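Local coordinates for Dna-binding protein RAP1 (Saccharomyces cerevisiae, PDB 4BJT) that probably binds DNA to repress or activate transcription and, through its C-terminal domain, binds the telomere length regulator Rif1, at residues I72-F78 and M147-N153; F91-L95 and F140-L145; K94-I99 and L115-I121. All coordinates share one frame. Residue numbers count along the deposited sequence, not the author numbering.

Contact 1. Residues I72-F78 and M147-N153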
loop_
_atom_site.group_PDB
_atom_site.type_symbol
_atom_site.label_atom_id
_atom_site.label_comp_id
_atom_site.label_asym_id
_atom_site.label_seq_id
_atom_site.Cartn_x
_atom_site.Cartn_y
_atom_site.Cartn_z
ATOM N N ILE C 72 -5.087 -0.313 -15.165
ATOM C CA ILE C 72 -4.630 -1.351 -14.235
ATOM C C ILE C 72 -5.741 -1.814 -13.273
ATOM O O ILE C 72 -5.593 -2.855 -12.633
ATOM C CB ILE C 72 -3.414 -0.822 -13.441
ATOM C CG1 ILE C 72 -2.608 -1.948 -12.739
ATOM C CG2 ILE C 72 -3.818 0.280 -12.452
ATOM C CD1 ILE C 72 -1.939 -2.925 -13.654
ATOM N N ALA C 73 -6.814 -1.008 -13.127
ATOM C CA ALA C 73 -7.884 -1.320 -12.172
ATOM C C ALA C 73 -8.879 -2.245 -12.819
ATOM O O ALA C 73 -9.828 -1.800 -13.450
ATOM C CB ALA C 73 -8.568 -0.041 -11.685
ATOM N N THR C 74 -8.636 -3.542 -12.718
ATOM C CA THR C 74 -9.450 -4.554 -13.342
ATOM C C THR C 74 -10.473 -5.133 -12.372
ATOM O O THR C 74 -10.336 -4.980 -11.156
ATOM C CB THR C 74 -8.527 -5.662 -13.864
ATOM O OG1 THR C 74 -7.730 -6.094 -12.771
ATOM C CG2 THR C 74 -7.579 -5.161 -14.929
ATOM N N THR C 75 -11.461 -5.871 -12.919
ATOM C CA THR C 75 -12.502 -6.510 -12.092
ATOM C C THR C 75 -11.968 -7.654 -11.239
ATOM O O THR C 75 -12.678 -8.081 -10.323
ATOM C CB THR C 75 -13.709 -6.935 -12.923
ATOM O OG1 THR C 75 -13.316 -7.966 -13.846
ATOM C CG2 THR C 75 -14.367 -5.767 -13.642
ATOM N N ASP C 76 -10.734 -8.146 -11.480
ATOM C CA ASP C 76 -10.197 -9.148 -10.558
ATOM C C ASP C 76 -9.655 -8.518 -9.290
ATOM O O ASP C 76 -9.429 -9.250 -8.333
ATOM C CB ASP C 76 -9.137 -10.051 -11.176
ATOM C CG ASP C 76 -7.928 -9.329 -11.588
ATOM O OD1 ASP C 76 -8.057 -8.438 -12.397
ATOM O OD2 ASP C 76 -6.836 -9.646 -11.063
ATOM N N LEU C 77 -9.449 -7.179 -9.272
ATOM C CA LEU C 77 -8.948 -6.442 -8.110
ATOM C C LEU C 77 -10.004 -5.581 -7.412
ATOM O O LEU C 77 -9.925 -5.375 -6.205
ATOM C CB LEU C 77 -7.813 -5.528 -8.557
ATOM C CG LEU C 77 -6.589 -6.224 -9.162
ATOM C CD1 LEU C 77 -5.603 -5.184 -9.672
ATOM C CD2 LEU C 77 -5.924 -7.130 -8.159
ATOM N N PHE C 78 -10.991 -5.095 -8.177
ATOM C CA PHE C 78 -12.011 -4.174 -7.688
ATOM C C PHE C 78 -13.398 -4.660 -7.958
ATOM O O PHE C 78 -13.665 -5.323 -8.973
ATOM C CB PHE C 78 -11.824 -2.818 -8.351
ATOM C CG PHE C 78 -10.506 -2.160 -8.024
ATOM C CD1 PHE C 78 -10.360 -1.398 -6.880
ATOM C CD2 PHE C 78 -9.417 -2.299 -8.866
ATOM C CE1 PHE C 78 -9.165 -0.735 -6.614
ATOM C CE2 PHE C 78 -8.197 -1.703 -8.561
ATOM C CZ PHE C 78 -8.083 -0.905 -7.448
ATOM N N MET C 147 0.259 2.942 -8.309
ATOM C CA MET C 147 -0.270 1.849 -9.117
ATOM C C MET C 147 -0.995 2.410 -10.330
ATOM O O MET C 147 -0.774 1.986 -11.464
ATOM C CB MET C 147 -1.241 1.015 -8.262
ATOM C CG MET C 147 -1.967 -0.091 -9.052
ATOM S SD MET C 147 -3.321 -0.688 -8.018
ATOM C CE MET C 147 -4.161 -1.907 -9.098
ATOM N N PHE C 148 -1.876 3.360 -10.088
ATOM C CA PHE C 148 -2.672 3.936 -11.161
ATOM C C PHE C 148 -1.860 4.781 -12.128
ATOM O O PHE C 148 -2.075 4.674 -13.341
ATOM C CB PHE C 148 -3.803 4.784 -10.596
ATOM C CG PHE C 148 -4.830 4.126 -9.698
ATOM C CD1 PHE C 148 -5.068 2.762 -9.768
ATOM C CD2 PHE C 148 -5.733 4.898 -8.986
ATOM C CE1 PHE C 148 -6.087 2.179 -9.014
ATOM C CE2 PHE C 148 -6.745 4.312 -8.248
ATOM C CZ PHE C 148 -6.950 2.963 -8.316
ATOM N N LYS C 149 -0.947 5.624 -11.616
ATOM C CA LYS C 149 -0.139 6.463 -12.502
ATOM C C LYS C 149 0.787 5.601 -13.361
ATOM O O LYS C 149 0.900 5.853 -14.565
ATOM C CB LYS C 149 0.672 7.494 -11.694
ATOM C CG LYS C 149 1.352 8.570 -12.549
ATOM C CD LYS C 149 2.261 9.481 -11.722
ATOM C CE LYS C 149 3.090 10.399 -12.586
ATOM N NZ LYS C 149 3.824 11.403 -11.773
ATOM N N ASP C 150 1.448 4.606 -12.758
ATOM C CA ASP C 150 2.426 3.759 -13.446
ATOM C C ASP C 150 1.796 2.633 -14.257
ATOM O O ASP C 150 2.517 1.989 -15.021
ATOM C CB ASP C 150 3.407 3.134 -12.436
ATOM C CG ASP C 150 4.220 4.068 -11.543
ATOM O OD1 ASP C 150 4.414 5.242 -11.926
ATOM O OD2 ASP C 150 4.696 3.600 -10.478
ATOM N N ASN C 151 0.514 2.326 -14.035
ATOM C CA ASN C 151 -0.142 1.204 -14.716
ATOM C C ASN C 151 0.595 -0.112 -14.421
ATOM O O ASN C 151 0.857 -0.907 -15.322
ATOM C CB ASN C 151 -0.210 1.492 -16.235
ATOM C CG ASN C 151 -1.004 0.497 -17.014
ATOM O OD1 ASN C 151 -1.857 -0.179 -16.466
ATOM N ND2 ASN C 151 -0.651 0.301 -18.284
ATOM N N VAL C 152 0.985 -0.313 -13.148
ATOM C CA VAL C 152 1.741 -1.486 -12.716
ATOM C C VAL C 152 1.283 -1.831 -11.313
ATOM O O VAL C 152 1.075 -0.928 -10.502
ATOM C CB VAL C 152 3.265 -1.218 -12.772
ATOM C CG1 VAL C 152 3.654 -0.154 -11.758
ATOM C CG2 VAL C 152 4.058 -2.501 -12.533
ATOM N N ASN C 153 1.131 -3.110 -11.022
ATOM C CA ASN C 153 0.696 -3.565 -9.707
ATOM C C ASN C 153 1.552 -4.745 -9.243
ATOM O O ASN C 153 1.514 -5.792 -9.884
ATOM C CB ASN C 153 -0.769 -4.037 -9.784
ATOM C CG ASN C 153 -1.249 -4.520 -8.444
ATOM O OD1 ASN C 153 -1.060 -3.833 -7.441
ATOM N ND2 ASN C 153 -1.966 -5.613 -8.405
HETATM O O HOH W 1 -3.350 2.297 -15.038
#
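Ile72 lays its side chain over the last turn of helix 140-150 and the loop that follows. Its CG2 sits 3.6 Å from Met147 O and 3.9 Å from both Met147 CG and Phe148 CD1, while Ile72 CD1 reaches forward to within 4.0 Å of Asn153 N. The two backbones come nearest here, with Ile72 CA 5.2 Å from Asn151 CA. Asn151 has left the helix with positive phi, and its side chain folds back so that OD1 lies 3.5 Å from Ile72 CB. No direct hydrogen bond joins the segments; instead one water accepts from Ile72 N at 3.1 Å and donates to Phe148 O and Asn151 OD1, each at 3.2 Å. This is an irregular loop packed onto the C-terminal end of a helix, in a domain built of helices and loops without strands. Ala73, centre of an inverse gamma turn, swings the chain on, and Leu77 and Phe78 come back towards the helix. Met147, extended with all three chi angles t, puts its CE 3.6 Å from Leu77 CD1 and 4.1 Å from Phe78 CE2, at the edge of that ring. Phe78 CZ meets Phe148 CE1 at 4.0 Å, and Phe82 of helix 80-83 stacks on Phe78. At the far end Asn153 ND2 lies 3.9 Å from Leu77 CD1, while Asn153 OD1 hydrogen-bonds to the hydroxyl of Tyr143.

Contact 2. Residues F91-L95 and F140-L145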
loop_
_atom_site.group_PDB
_atom_site.type_symbol
_atom_site.label_atom_id
_atom_site.label_comp_id
_atom_site.label_asym_id
_atom_site.label_seq_id
_atom_site.Cartn_x
_atom_site.Cartn_y
_atom_site.Cartn_z
ATOM N N PHE C 91 -12.459 8.579 -5.495
ATOM C CA PHE C 91 -12.003 7.328 -4.888
ATOM C C PHE C 91 -10.986 7.609 -3.789
ATOM O O PHE C 91 -11.106 7.091 -2.680
ATOM C CB PHE C 91 -11.400 6.396 -5.949
ATOM C CG PHE C 91 -10.581 5.253 -5.387
ATOM C CD1 PHE C 91 -11.198 4.138 -4.826
ATOM C CD2 PHE C 91 -9.206 5.296 -5.410
ATOM C CE1 PHE C 91 -10.441 3.098 -4.289
ATOM C CE2 PHE C 91 -8.452 4.270 -4.849
ATOM C CZ PHE C 91 -9.076 3.151 -4.337
ATOM N N MET C 92 -9.995 8.451 -4.071
ATOM C CA MET C 92 -8.924 8.727 -3.114
ATOM C C MET C 92 -9.483 9.402 -1.874
ATOM O O MET C 92 -9.036 9.111 -0.771
ATOM C CB MET C 92 -7.825 9.615 -3.730
ATOM C CG MET C 92 -7.084 8.967 -4.874
ATOM S SD MET C 92 -6.232 7.408 -4.448
ATOM C CE MET C 92 -5.243 7.907 -3.146
ATOM N N ASP C 93 -10.441 10.288 -2.030
ATOM C CA ASP C 93 -11.018 10.965 -0.889
ATOM C C ASP C 93 -11.841 9.987 -0.023
ATOM O O ASP C 93 -11.770 10.081 1.203
ATOM C CB ASP C 93 -11.809 12.202 -1.329
ATOM C CG ASP C 93 -10.921 13.316 -1.906
ATOM O OD1 ASP C 93 -9.685 13.185 -1.861
ATOM O OD2 ASP C 93 -11.462 14.244 -2.522
ATOM N N LYS C 94 -12.535 8.992 -0.631
ATOM C CA LYS C 94 -13.238 7.967 0.158
ATOM C C LYS C 94 -12.224 7.077 0.880
ATOM O O LYS C 94 -12.430 6.730 2.039
ATOM C CB LYS C 94 -14.183 7.121 -0.707
ATOM C CG LYS C 94 -15.124 6.253 0.098
ATOM C CD LYS C 94 -16.160 7.089 0.855
ATOM C CE LYS C 94 -17.072 6.256 1.704
ATOM N NZ LYS C 94 -18.261 7.036 2.177
ATOM N N LEU C 95 -11.135 6.727 0.197
ATOM C CA LEU C 95 -10.068 5.909 0.774
ATOM C C LEU C 95 -9.524 6.624 2.013
ATOM O O LEU C 95 -9.385 5.998 3.060
ATOM C CB LEU C 95 -8.980 5.655 -0.265
ATOM C CG LEU C 95 -7.755 4.884 0.241
ATOM C CD1 LEU C 95 -8.137 3.451 0.634
ATOM C CD2 LEU C 95 -6.690 4.845 -0.806
ATOM N N PHE C 140 -1.286 3.462 2.251
ATOM C CA PHE C 140 -2.353 2.981 1.333
ATOM C C PHE C 140 -2.607 3.935 0.190
ATOM O O PHE C 140 -2.659 3.525 -0.976
ATOM C CB PHE C 140 -3.678 2.753 2.065
ATOM C CG PHE C 140 -4.071 1.318 2.151
ATOM C CD1 PHE C 140 -4.649 0.687 1.083
ATOM C CD2 PHE C 140 -3.861 0.599 3.304
ATOM C CE1 PHE C 140 -5.037 -0.653 1.163
ATOM C CE2 PHE C 140 -4.208 -0.742 3.368
ATOM C CZ PHE C 140 -4.825 -1.347 2.303
ATOM N N PRO C 141 -2.790 5.243 0.447
ATOM C CA PRO C 141 -3.040 6.158 -0.683
ATOM C C PRO C 141 -1.900 6.175 -1.697
ATOM O O PRO C 141 -2.115 6.151 -2.907
ATOM C CB PRO C 141 -3.257 7.508 0.000
ATOM C CG PRO C 141 -3.750 7.142 1.362
ATOM C CD PRO C 141 -2.891 5.949 1.727
ATOM N N ARG C 142 -0.671 6.146 -1.192
ATOM C CA ARG C 142 0.509 6.112 -2.019
ATOM C C ARG C 142 0.477 4.887 -2.949
ATOM O O ARG C 142 0.880 4.963 -4.108
ATOM C CB ARG C 142 1.742 6.010 -1.078
ATOM C CG ARG C 142 3.011 6.138 -1.806
ATOM C CD ARG C 142 4.219 6.088 -0.865
ATOM N NE ARG C 142 4.212 7.194 0.088
ATOM C CZ ARG C 142 5.193 7.437 0.964
ATOM N NH1 ARG C 142 6.216 6.607 1.069
ATOM N NH2 ARG C 142 5.135 8.496 1.764
ATOM N N TYR C 143 0.048 3.743 -2.420
ATOM C CA TYR C 143 -0.010 2.518 -3.203
ATOM C C TYR C 143 -0.900 2.735 -4.408
ATOM O O TYR C 143 -0.474 2.500 -5.540
ATOM C CB TYR C 143 -0.506 1.351 -2.343
ATOM C CG TYR C 143 -0.423 0.014 -3.051
ATOM C CD1 TYR C 143 -1.328 -0.326 -4.055
ATOM C CD2 TYR C 143 0.614 -0.873 -2.785
ATOM C CE1 TYR C 143 -1.226 -1.531 -4.736
ATOM C CE2 TYR C 143 0.689 -2.111 -3.418
ATOM C CZ TYR C 143 -0.224 -2.436 -4.399
ATOM O OH TYR C 143 -0.081 -3.656 -5.012
ATOM N N PHE C 144 -2.119 3.203 -4.187
ATOM C CA PHE C 144 -3.053 3.376 -5.327
ATOM C C PHE C 144 -2.631 4.468 -6.287
ATOM O O PHE C 144 -2.716 4.268 -7.495
ATOM C CB PHE C 144 -4.483 3.608 -4.832
ATOM C CG PHE C 144 -5.084 2.364 -4.248
ATOM C CD1 PHE C 144 -5.446 1.313 -5.059
ATOM C CD2 PHE C 144 -5.229 2.218 -2.886
ATOM C CE1 PHE C 144 -5.965 0.139 -4.516
ATOM C CE2 PHE C 144 -5.725 1.027 -2.347
ATOM C CZ PHE C 144 -6.091 0.004 -3.169
ATOM N N LEU C 145 -2.158 5.629 -5.793
ATOM C CA LEU C 145 -1.755 6.677 -6.726
ATOM C C LEU C 145 -0.667 6.199 -7.649
ATOM O O LEU C 145 -0.690 6.502 -8.837
ATOM C CB LEU C 145 -1.261 7.917 -5.992
ATOM C CG LEU C 145 -2.325 8.727 -5.258
ATOM C CD1 LEU C 145 -1.676 9.672 -4.228
ATOM C CD2 LEU C 145 -3.203 9.503 -6.245
#
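Met92, Leu95 and Phe144 carry most of this buried interface. Met92 curls through three m rotamers, which brings its methyl across the gap: CE lies 3.6 Å from Pro141 O, 3.7 Å from Pro141 CB and 3.7 Å from Leu145 CG. The thioether thus fits between residues one turn apart on the facing helix, and Met92 SD also lies 4.2 Å from Phe144 CB. The backbones are closest at this point, Met92 CA being 6.9 Å from Pro141 CA.

One turn further along, Leu95 has its CA-to-CB bond directed toward helix 140-150. Its CD2 meets Phe144 CD2 at 3.7 Å and Pro141 CA at 3.9 Å, and Leu95 CD1 reaches Phe140 CD1 at 4.5 Å, so a single side chain touches Phe140, Pro141 and Phe144, on the side of the helix that faces it.

Phe144 has a third partner in Phe91. The two rings form a T-shaped pair, the edge of Phe91 directed at the face of Phe144, with centroids 5.3 Å apart and planes at 83°; the nearest atoms are Phe91 CE2 and Phe144 CG, 3.9 Å apart. Phe82 makes another edge-to-face pair with Phe91, and Ile121 and Ile129 of helix 123-132 also touch Phe144, so the ring is buried between helices 88-99 and 123-132 and the loop at Ile121. No hydrogen bond crosses the interface.

The segment axes approach to 10.5 Å and run nearly antiparallel, at 160°, the geometry of an antiparallel helix pair packed through bulky side chains in the hydrophobic core of an all-helical domain, here the Rap1 C-terminal domain.

Contact 3. Residues K94-I99 and L115-I121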
loop_
_atom_site.group_PDB
_atom_site.type_symbol
_atom_site.label_atom_id
_atom_site.label_comp_id
_atom_site.label_asym_id
_atom_site.label_seq_id
_atom_site.Cartn_x
_atom_site.Cartn_y
_atom_site.Cartn_z
ATOM N N LYS C 94 -12.535 8.992 -0.631
ATOM C CA LYS C 94 -13.238 7.967 0.158
ATOM C C LYS C 94 -12.224 7.077 0.880
ATOM O O LYS C 94 -12.430 6.730 2.039
ATOM C CB LYS C 94 -14.183 7.121 -0.707
ATOM C CG LYS C 94 -15.124 6.253 0.098
ATOM C CD LYS C 94 -16.160 7.089 0.855
ATOM C CE LYS C 94 -17.072 6.256 1.704
ATOM N NZ LYS C 94 -18.261 7.036 2.177
ATOM N N LEU C 95 -11.135 6.727 0.197
ATOM C CA LEU C 95 -10.068 5.909 0.774
ATOM C C LEU C 95 -9.524 6.624 2.013
ATOM O O LEU C 95 -9.385 5.998 3.060
ATOM C CB LEU C 95 -8.980 5.655 -0.265
ATOM C CG LEU C 95 -7.755 4.884 0.241
ATOM C CD1 LEU C 95 -8.137 3.451 0.634
ATOM C CD2 LEU C 95 -6.690 4.845 -0.806
ATOM N N HIS C 96 -9.258 7.950 1.904
ATOM C CA HIS C 96 -8.784 8.758 3.044
ATOM C C HIS C 96 -9.746 8.650 4.227
ATOM O O HIS C 96 -9.303 8.459 5.357
ATOM C CB HIS C 96 -8.628 10.237 2.642
ATOM C CG HIS C 96 -8.170 11.127 3.760
ATOM N ND1 HIS C 96 -9.069 11.887 4.500
ATOM C CD2 HIS C 96 -6.929 11.313 4.261
ATOM C CE1 HIS C 96 -8.339 12.536 5.398
ATOM N NE2 HIS C 96 -7.048 12.217 5.294
ATOM N N GLU C 97 -11.046 8.774 3.972
ATOM C CA GLU C 97 -12.080 8.678 5.015
ATOM C C GLU C 97 -12.046 7.294 5.716
ATOM O O GLU C 97 -12.051 7.234 6.956
ATOM C CB GLU C 97 -13.460 8.979 4.403
ATOM C CG GLU C 97 -14.615 9.087 5.378
ATOM C CD GLU C 97 -15.967 9.308 4.717
ATOM O OE1 GLU C 97 -16.005 9.707 3.530
ATOM O OE2 GLU C 97 -16.996 9.098 5.400
ATOM N N VAL C 98 -11.885 6.201 4.952
ATOM C CA VAL C 98 -11.823 4.857 5.546
ATOM C C VAL C 98 -10.586 4.694 6.412
ATOM O O VAL C 98 -10.693 4.297 7.582
ATOM C CB VAL C 98 -11.845 3.750 4.461
ATOM C CG1 VAL C 98 -11.583 2.366 5.077
ATOM C CG2 VAL C 98 -13.174 3.748 3.711
ATOM N N ILE C 99 -9.412 4.978 5.837
ATOM C CA ILE C 99 -8.152 4.740 6.549
ATOM C C ILE C 99 -7.921 5.718 7.703
ATOM O O ILE C 99 -7.048 5.426 8.532
ATOM C CB ILE C 99 -6.925 4.644 5.617
ATOM C CG1 ILE C 99 -6.579 6.009 4.985
ATOM C CG2 ILE C 99 -7.105 3.509 4.572
ATOM C CD1 ILE C 99 -5.462 5.972 4.073
ATOM N N LEU C 115 -12.885 -1.432 3.514
ATOM C CA LEU C 115 -12.313 -1.111 2.190
ATOM C C LEU C 115 -13.109 -1.778 1.065
ATOM O O LEU C 115 -13.158 -1.277 -0.068
ATOM C CB LEU C 115 -10.853 -1.553 2.121
ATOM C CG LEU C 115 -9.888 -0.708 2.963
ATOM C CD1 LEU C 115 -8.549 -1.412 3.108
ATOM C CD2 LEU C 115 -9.699 0.702 2.360
ATOM N N CYS C 116 -13.721 -2.913 1.362
ATOM C CA CYS C 116 -14.594 -3.613 0.431
ATOM C C CYS C 116 -15.938 -2.851 0.299
ATOM O O CYS C 116 -16.338 -2.463 -0.806
ATOM C CB CYS C 116 -14.784 -5.038 0.943
ATOM S SG CYS C 116 -16.073 -5.969 0.105
ATOM N N ASP C 117 -16.579 -2.569 1.433
ATOM C CA ASP C 117 -17.905 -1.941 1.457
ATOM C C ASP C 117 -17.961 -0.510 1.018
ATOM O O ASP C 117 -18.967 -0.105 0.432
ATOM C CB ASP C 117 -18.507 -2.020 2.882
ATOM C CG ASP C 117 -18.769 -3.428 3.381
ATOM O OD1 ASP C 117 -18.815 -4.360 2.544
ATOM O OD2 ASP C 117 -18.911 -3.603 4.608
ATOM N N GLU C 118 -16.916 0.287 1.324
ATOM C CA GLU C 118 -16.927 1.721 1.038
ATOM C C GLU C 118 -16.173 2.137 -0.201
ATOM O O GLU C 118 -16.551 3.132 -0.821
ATOM C CB GLU C 118 -16.400 2.491 2.248
ATOM C CG GLU C 118 -17.292 2.288 3.468
ATOM C CD GLU C 118 -16.809 3.017 4.699
ATOM O OE1 GLU C 118 -16.803 4.270 4.690
ATOM O OE2 GLU C 118 -16.390 2.332 5.658
ATOM N N THR C 119 -15.087 1.433 -0.538
ATOM C CA THR C 119 -14.246 1.782 -1.686
ATOM C C THR C 119 -14.227 0.716 -2.793
ATOM O O THR C 119 -13.638 0.997 -3.823
ATOM C CB THR C 119 -12.809 2.132 -1.238
ATOM O OG1 THR C 119 -12.346 1.189 -0.294
ATOM C CG2 THR C 119 -12.702 3.497 -0.609
ATOM N N GLY C 120 -14.827 -0.460 -2.595
ATOM C CA GLY C 120 -14.864 -1.458 -3.657
ATOM C C GLY C 120 -13.539 -2.128 -3.940
ATOM O O GLY C 120 -13.322 -2.600 -5.057
ATOM N N ILE C 121 -12.657 -2.216 -2.950
ATOM C CA ILE C 121 -11.390 -2.933 -3.102
ATOM C C ILE C 121 -11.626 -4.365 -2.628
ATOM O O ILE C 121 -12.140 -4.560 -1.524
ATOM C CB ILE C 121 -10.264 -2.272 -2.300
ATOM C CG1 ILE C 121 -10.086 -0.772 -2.680
ATOM C CG2 ILE C 121 -8.946 -3.059 -2.492
ATOM C CD1 ILE C 121 -9.361 0.007 -1.622
#
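Leu115 CD2 is the focus of the apolar centre, touching three side chains of helix 88-99: Leu95 CD1 at 3.6 Å, Val98 CG1 at 3.7 Å and Ile99 CG2 at 4.4 Å. Ile121 extends this patch from further along the chain, its CD1 4.3 Å from Leu95 CD1, and Phe140 and Phe144 of helix 140-150 press on Leu115 and Ile121, respectively. The CA atoms pair Leu95 with Thr119 at 6.4 Å and Val98 with Leu115 at 6.9 Å, about a turn apart along each segment, in opposite senses. The arrangement is that of two consecutive helices, 88-99 and 108-119, folded back on each other as a helical hairpin, though splayed: the segment axes make an angle of 143° and approach to 9.9 Å. Gly120, the first residue to leave helical phi/psi, has positive phi, and the chain then turns so that Ile121 faces the core. Thr119 OG1 donates to Leu115 O at 2.6 Å, which satisfies the hydroxyl and leaves CG2 against Lys94 CG and Leu95 N, both at 3.7 Å. Further out, Val98 CG2 rests on Glu118 CB at 3.8 Å, and Lys94 CG lies 3.6 Å from Glu118 O. Lys94 NZ stands 4.0 Å from Glu118 OE1, too far for a salt bridge, and forms a long ion pair of 3.7 Å with Glu97 OE1 on its own helix.

How the contacts relate
From the N-terminal side, the loop at 72-78 comes first, and contact 1 closes the longest excursion when the chain returns at 147-153. Contacts 2 and 3 are nested inside that loop; the helices from 164 onward lie outside it. Contacts 2 and 3 both set out from helix 88-99 and share Lys94 and Leu95; contact 3 closes early, on helix 108-119, and contact 2 later, on helix 140-150. That last helix then links contacts 2 and 1, its early turns serving one and its end the other. Phe78 touches Phe144 and Ile121, and Ile121 touches Phe144, so the three interfaces merge into one core, with the centres of contacts 2 and 3 about 9 Å apart.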